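Local structure of dual function macrocyclase-peptidase POPB (Galerina marginata, 5N4B) at residues G167-I172 / R230-A235; Y217-A222 / T244-D249. The protein cleaves peptide bonds on the C-terminal side of proline and closes peptides into rings during biosynthesis of the amanitin toxins of its mushroom. The protein carries 1 engineered substitution. All coordinates share one frame; numbering follows the deposited sequence.

Interaction 1: residues G167-I172 / R230-A235; sequences GDYSTI and RSDRNA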
loop_
_atom_site.group_PDB
_atom_site.type_symbol
_atom_site.label_atom_id
_atom_site.label_comp_id
_atom_site.label_asym_id
_atom_site.label_seq_id
_atom_site.Cartn_x
_atom_site.Cartn_y
_atom_site.Cartn_z
ATOM N N GLY A 167 3.891 -10.057 16.656
ATOM C CA GLY A 167 5.201 -10.255 16.041
ATOM C C GLY A 167 5.634 -9.138 15.108
ATOM O O GLY A 167 4.802 -8.477 14.488
ATOM N N ASP A 168 6.947 -8.929 15.009
ATOM C CA ASP A 168 7.512 -7.880 14.161
ATOM C C ASP A 168 8.166 -8.400 12.874
ATOM O O ASP A 168 8.611 -7.585 12.058
ATOM C CB ASP A 168 8.557 -7.089 14.950
ATOM C CG ASP A 168 7.961 -6.010 15.812
ATOM O OD1 ASP A 168 6.852 -5.520 15.529
ATOM O OD2 ASP A 168 8.606 -5.755 16.854
ATOM N N TYR A 169 8.257 -9.713 12.688
ATOM C CA TYR A 169 8.822 -10.364 11.518
ATOM C C TYR A 169 7.888 -11.493 11.088
ATOM O O TYR A 169 7.008 -11.924 11.832
ATOM C CB TYR A 169 10.228 -10.970 11.812
ATOM C CG TYR A 169 11.198 -9.900 12.295
ATOM C CD1 TYR A 169 11.961 -9.165 11.411
ATOM C CD2 TYR A 169 11.296 -9.612 13.628
ATOM C CE1 TYR A 169 12.800 -8.147 11.852
ATOM C CE2 TYR A 169 12.178 -8.623 14.093
ATOM C CZ TYR A 169 12.894 -7.886 13.184
ATOM O OH TYR A 169 13.733 -6.877 13.660
ATOM N N SER A 170 8.097 -11.992 9.896
ATOM C CA SER A 170 7.381 -13.152 9.395
ATOM C C SER A 170 8.297 -14.360 9.316
ATOM O O SER A 170 9.525 -14.253 9.364
ATOM C CB SER A 170 6.804 -12.899 8.000
ATOM O OG SER A 170 5.936 -11.772 8.023
ATOM N N THR A 171 7.695 -15.535 9.208
ATOM C CA THR A 171 8.389 -16.812 9.082
ATOM C C THR A 171 7.913 -17.480 7.809
ATOM O O THR A 171 6.703 -17.551 7.540
ATOM C CB THR A 171 8.118 -17.718 10.298
ATOM O OG1 THR A 171 8.508 -16.991 11.477
ATOM C CG2 THR A 171 8.842 -19.003 10.179
ATOM N N ILE A 172 8.857 -17.938 6.999
ATOM C CA ILE A 172 8.536 -18.592 5.733
ATOM C C ILE A 172 8.574 -20.085 5.961
ATOM O O ILE A 172 9.552 -20.636 6.502
ATOM C CB ILE A 172 9.494 -18.196 4.605
ATOM C CG1 ILE A 172 9.510 -16.678 4.408
ATOM C CG2 ILE A 172 9.051 -18.902 3.333
ATOM C CD1 ILE A 172 10.650 -16.240 3.457
ATOM N N ARG A 230 13.154 -1.867 19.010
ATOM C CA ARG A 230 12.265 -2.211 17.923
ATOM C C ARG A 230 12.789 -1.515 16.684
ATOM O O ARG A 230 12.479 -0.361 16.382
ATOM C CB ARG A 230 10.848 -1.801 18.255
ATOM C CG ARG A 230 9.882 -2.449 17.380
ATOM C CD ARG A 230 8.466 -1.982 17.667
ATOM N NE ARG A 230 7.467 -2.756 16.978
ATOM C CZ ARG A 230 6.178 -2.395 16.881
ATOM N NH1 ARG A 230 5.770 -1.268 17.446
ATOM N NH2 ARG A 230 5.315 -3.154 16.235
ATOM N N SER A 231 13.659 -2.213 15.971
ATOM C CA SER A 231 14.291 -1.597 14.833
ATOM C C SER A 231 14.836 -2.714 13.974
ATOM O O SER A 231 15.132 -3.831 14.442
ATOM C CB SER A 231 15.379 -0.595 15.218
ATOM O OG SER A 231 16.619 -1.230 15.349
ATOM N N ASP A 232 14.853 -2.425 12.690
ATOM C CA ASP A 232 15.260 -3.382 11.692
ATOM C C ASP A 232 16.524 -2.839 11.057
ATOM O O ASP A 232 16.470 -1.894 10.258
ATOM C CB ASP A 232 14.132 -3.564 10.680
ATOM C CG ASP A 232 12.851 -4.035 11.321
ATOM O OD1 ASP A 232 12.884 -4.919 12.210
ATOM O OD2 ASP A 232 11.796 -3.484 10.913
ATOM N N ARG A 233 17.654 -3.431 11.406
ATOM C CA ARG A 233 18.952 -3.001 10.901
ATOM C C ARG A 233 19.758 -4.228 10.510
ATOM O O ARG A 233 19.510 -5.349 10.960
ATOM C CB ARG A 233 19.723 -2.151 11.915
ATOM C CG ARG A 233 19.077 -0.847 12.235
ATOM C CD ARG A 233 19.214 0.107 11.065
ATOM N NE ARG A 233 18.741 1.453 11.391
ATOM C CZ ARG A 233 17.487 1.877 11.254
ATOM N NH1 ARG A 233 16.524 1.076 10.787
ATOM N NH2 ARG A 233 17.200 3.125 11.596
ATOM N N ASN A 234 20.784 -3.997 9.690
ATOM C CA ASN A 234 21.698 -5.057 9.290
ATOM C C ASN A 234 20.971 -6.181 8.551
ATOM O O ASN A 234 21.255 -7.373 8.727
ATOM C CB ASN A 234 22.510 -5.593 10.483
ATOM C CG ASN A 234 23.416 -4.545 11.071
ATOM O OD1 ASN A 234 24.501 -4.226 10.521
ATOM N ND2 ASN A 234 22.973 -3.965 12.129
ATOM N N ALA A 235 20.131 -5.768 7.602
ATOM C CA ALA A 235 19.469 -6.720 6.709
ATOM C C ALA A 235 20.472 -7.546 5.932
ATOM O O ALA A 235 21.583 -7.098 5.580
ATOM C CB ALA A 235 18.585 -5.990 5.709
HETATM O O HOH W 1 12.820 -5.376 16.067
#

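Interaction 2: residues Y217-A222 / T244-D249; sequences YQRYPA and TTQEED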
loop_
_atom_site.group_PDB
_atom_site.type_symbol
_atom_site.label_atom_id
_atom_site.label_comp_id
_atom_site.label_asym_id
_atom_site.label_seq_id
_atom_site.Cartn_x
_atom_site.Cartn_y
_atom_site.Cartn_z
ATOM N N TYR A 217 15.438 -14.427 0.057
ATOM C CA TYR A 217 14.593 -13.689 0.988
ATOM C C TYR A 217 15.483 -12.796 1.847
ATOM O O TYR A 217 16.631 -13.136 2.143
ATOM C CB TYR A 217 13.794 -14.660 1.863
ATOM C CG TYR A 217 14.638 -15.394 2.866
ATOM C CD1 TYR A 217 15.440 -16.482 2.501
ATOM C CD2 TYR A 217 14.719 -14.935 4.148
ATOM C CE1 TYR A 217 16.256 -17.094 3.418
ATOM C CE2 TYR A 217 15.554 -15.537 5.073
ATOM C CZ TYR A 217 16.335 -16.599 4.699
ATOM O OH TYR A 217 17.193 -17.193 5.633
ATOM N N GLN A 218 14.933 -11.658 2.264
ATOM C CA GLN A 218 15.635 -10.743 3.153
ATOM C C GLN A 218 15.303 -11.075 4.599
ATOM O O GLN A 218 14.133 -11.235 4.968
ATOM C CB GLN A 218 15.277 -9.304 2.862
ATOM C CG GLN A 218 15.999 -8.340 3.817
ATOM C CD GLN A 218 15.858 -6.936 3.340
ATOM O OE1 GLN A 218 16.811 -6.353 2.848
ATOM N NE2 GLN A 218 14.648 -6.389 3.402
ATOM N N ARG A 219 16.322 -11.157 5.421
ATOM C CA ARG A 219 16.072 -11.327 6.834
ATOM C C ARG A 219 16.952 -10.419 7.681
ATOM O O ARG A 219 17.881 -9.764 7.210
ATOM C CB ARG A 219 16.243 -12.746 7.293
ATOM C CG ARG A 219 17.642 -13.196 7.002
ATOM C CD ARG A 219 18.065 -14.280 7.919
ATOM N NE ARG A 219 18.134 -13.879 9.324
ATOM C CZ ARG A 219 18.524 -14.703 10.276
ATOM N NH1 ARG A 219 18.871 -15.951 9.964
ATOM N NH2 ARG A 219 18.555 -14.261 11.513
ATOM N N TYR A 220 16.605 -10.368 8.923
ATOM C CA TYR A 220 17.243 -9.526 9.913
ATOM C C TYR A 220 17.909 -10.352 10.994
ATOM O O TYR A 220 17.638 -11.551 11.103
ATOM C CB TYR A 220 16.218 -8.577 10.498
ATOM C CG TYR A 220 15.885 -7.491 9.509
ATOM C CD1 TYR A 220 16.628 -6.312 9.479
ATOM C CD2 TYR A 220 14.909 -7.669 8.542
ATOM C CE1 TYR A 220 16.353 -5.305 8.577
ATOM C CE2 TYR A 220 14.651 -6.662 7.623
ATOM C CZ TYR A 220 15.376 -5.502 7.655
ATOM O OH TYR A 220 15.084 -4.515 6.704
ATOM N N PRO A 221 18.771 -9.754 11.815
ATOM C CA PRO A 221 19.394 -10.521 12.887
ATOM C C PRO A 221 18.350 -11.042 13.845
ATOM O O PRO A 221 17.356 -10.357 14.131
ATOM C CB PRO A 221 20.314 -9.504 13.561
ATOM C CG PRO A 221 20.642 -8.509 12.446
ATOM C CD PRO A 221 19.360 -8.414 11.660
ATOM N N ALA A 222 18.595 -12.261 14.339
ATOM C CA ALA A 222 17.730 -12.815 15.374
ATOM C C ALA A 222 17.881 -11.960 16.615
ATOM O O ALA A 222 18.957 -11.428 16.881
ATOM C CB ALA A 222 18.128 -14.265 15.675
ATOM N N THR A 244 15.990 -28.018 4.037
ATOM C CA THR A 244 17.049 -27.768 5.005
ATOM C C THR A 244 16.495 -26.851 6.081
ATOM O O THR A 244 15.453 -26.218 5.906
ATOM C CB THR A 244 18.305 -27.092 4.399
ATOM O OG1 THR A 244 17.972 -25.756 3.932
ATOM C CG2 THR A 244 18.887 -27.874 3.281
ATOM N N THR A 245 17.220 -26.791 7.199
ATOM C CA THR A 245 16.948 -25.808 8.234
ATOM C C THR A 245 17.676 -24.498 7.904
ATOM O O THR A 245 18.621 -24.445 7.109
ATOM C CB THR A 245 17.451 -26.285 9.616
ATOM O OG1 THR A 245 18.873 -26.228 9.648
ATOM C CG2 THR A 245 17.052 -27.679 9.956
ATOM N N GLN A 246 17.244 -23.427 8.557
ATOM C CA GLN A 246 17.776 -22.100 8.267
ATOM C C GLN A 246 19.254 -21.970 8.606
ATOM O O GLN A 246 19.916 -21.084 8.057
ATOM C CB GLN A 246 16.924 -21.038 8.978
ATOM C CG GLN A 246 17.235 -19.598 8.577
ATOM C CD GLN A 246 16.264 -18.614 9.153
ATOM O OE1 GLN A 246 15.648 -18.840 10.215
ATOM N NE2 GLN A 246 16.083 -17.512 8.450
ATOM N N GLU A 247 19.772 -22.846 9.489
ATOM C CA GLU A 247 21.195 -22.842 9.792
ATOM C C GLU A 247 22.056 -23.031 8.541
ATOM O O GLU A 247 23.173 -22.509 8.473
ATOM C CB GLU A 247 21.469 -23.888 10.885
ATOM C CG GLU A 247 20.890 -23.483 12.294
ATOM C CD GLU A 247 19.401 -23.837 12.547
ATOM O OE1 GLU A 247 19.133 -24.700 13.420
ATOM O OE2 GLU A 247 18.494 -23.234 11.921
ATOM N N GLU A 248 21.532 -23.687 7.519
ATOM C CA GLU A 248 22.264 -23.898 6.276
ATOM C C GLU A 248 22.115 -22.767 5.249
ATOM O O GLU A 248 22.821 -22.758 4.239
ATOM C CB GLU A 248 21.813 -25.206 5.618
ATOM C CG GLU A 248 22.139 -26.480 6.442
ATOM C CD GLU A 248 21.951 -27.759 5.628
ATOM O OE1 GLU A 248 22.449 -27.814 4.480
ATOM O OE2 GLU A 248 21.311 -28.710 6.131
ATOM N N ASP A 249 21.271 -21.771 5.514
ATOM C CA ASP A 249 21.039 -20.722 4.531
ATOM C C ASP A 249 22.311 -19.914 4.257
ATOM O O ASP A 249 23.122 -19.659 5.153
ATOM C CB ASP A 249 19.925 -19.787 5.032
ATOM C CG ASP A 249 18.542 -20.408 4.945
ATOM O OD1 ASP A 249 18.393 -21.634 4.781
ATOM O OD2 ASP A 249 17.562 -19.642 5.102
#

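Interaction 1: residues G167-I172 / R230-A235
D168 and R230 form a salt bridge between two loops of the propeller domain. R230 NH2 lies 2.9 Å from D168 OD1 in the strongest of their three bonds, whose path is moderately bent; the oxygen is met on its syn side. The carboxylate lies at the guanidinium edge, nearly coplanar with it (28°), which lets R230 NE add weak bonds to both OD1 and OD2. The R230 chain runs extended from CG to NE, with CG anti to the backbone N (chi1 -164°), and this carries the charged end across to D168. Aspartate suits its place by offering two oxygens to that edge, and arginine by having N-H groups to spare: NH2 also bonds G661 O, beside the catalytic residue D662.

The second group is built round Y169, whose long ring carries a hydroxyl to the other loop. Y169 OH comes within 2.6 Å of D232 OD1, but this bond is weak and doubtful, since the proton has another possible acceptor and the oxygen's position is less sure. Ring and carboxylate planes stand 70° apart. The main partner of D232 is K202, which makes a salt bridge with OD2 and a cation-pi contact with the Y169 ring.

A water lies 3.0 Å from Y169 OH and donates to S231 O at 3.2 Å.

Polar groups thus dominate the contact. The backbone bond of G167 to catalytic H699 and that of R230 to G661 tie both loops to the surroundings of the charge relay.

Interaction 2: residues Y217-A222 / T244-D249
The hydroxyl of Y217 both gives and accepts a hydrogen bond: it donates to D249 and accepts from Q246. Its oxygen lies 2.5 Å from D249 OD2, a short bond that uses the anti lone pair of the carboxylate, and OD2 sits at the edge of the ring, near its plane. Q246 NE2 donates at 3.0 Å to Y217 OH along a nearly straight path, 165°, with the hydroxyl close to the plane of the amide. Tyrosine fits here because one hydroxyl can serve both partners at the end of a rigid ring. R219 NH1, 3.5 Å from Q246 NE2, only packs there, since both nitrogens are donors.

Around this first shell, aspartate suits its place by having a second oxygen, OD1, for H240 ND1, and glutamine because OE1 can accept from the backbone N of K199 while NE2 donates. The extended Q246 chain, CG swung opposite the main-chain nitrogen (chi1 -171°), carries the amide from the 3-10 turn at 246-248 to the tyrosine hydroxyl. R219 turns back on its own segment: NE and NH2 both hold Y220 O, at 3.0 Å and 2.9 Å, from the same face of the carbonyl.

Y217 and R219 belong to the second strand of a four-stranded antiparallel sheet, Q246 and D249 to the turn between its third and fourth. The contact is therefore internal to one beta-propeller blade, and through K199 it reaches the preceding blade.

Overall arrangement
Both interactions lie in the N-terminal beta-propeller, their centres 12 Å apart, and their segments alternate along the chain: 167-172, 217-222, 230-235, 244-249. Interaction 1 joins the loop before strand 170-176 of one antiparallel sheet to the loop between strands 214-219 and 236-241 of the next. Interaction 2 stays within that second sheet, linking strand 214-219 to the turn before strand 250-254. They touch where R233 O packs on P221 and Y220, and D232 on the Y220 ring. Interaction 1 adjoins the catalytic residues of the hydrolase domain, whereas interaction 2 lies farther out, so together they run from the domain interface into the blade.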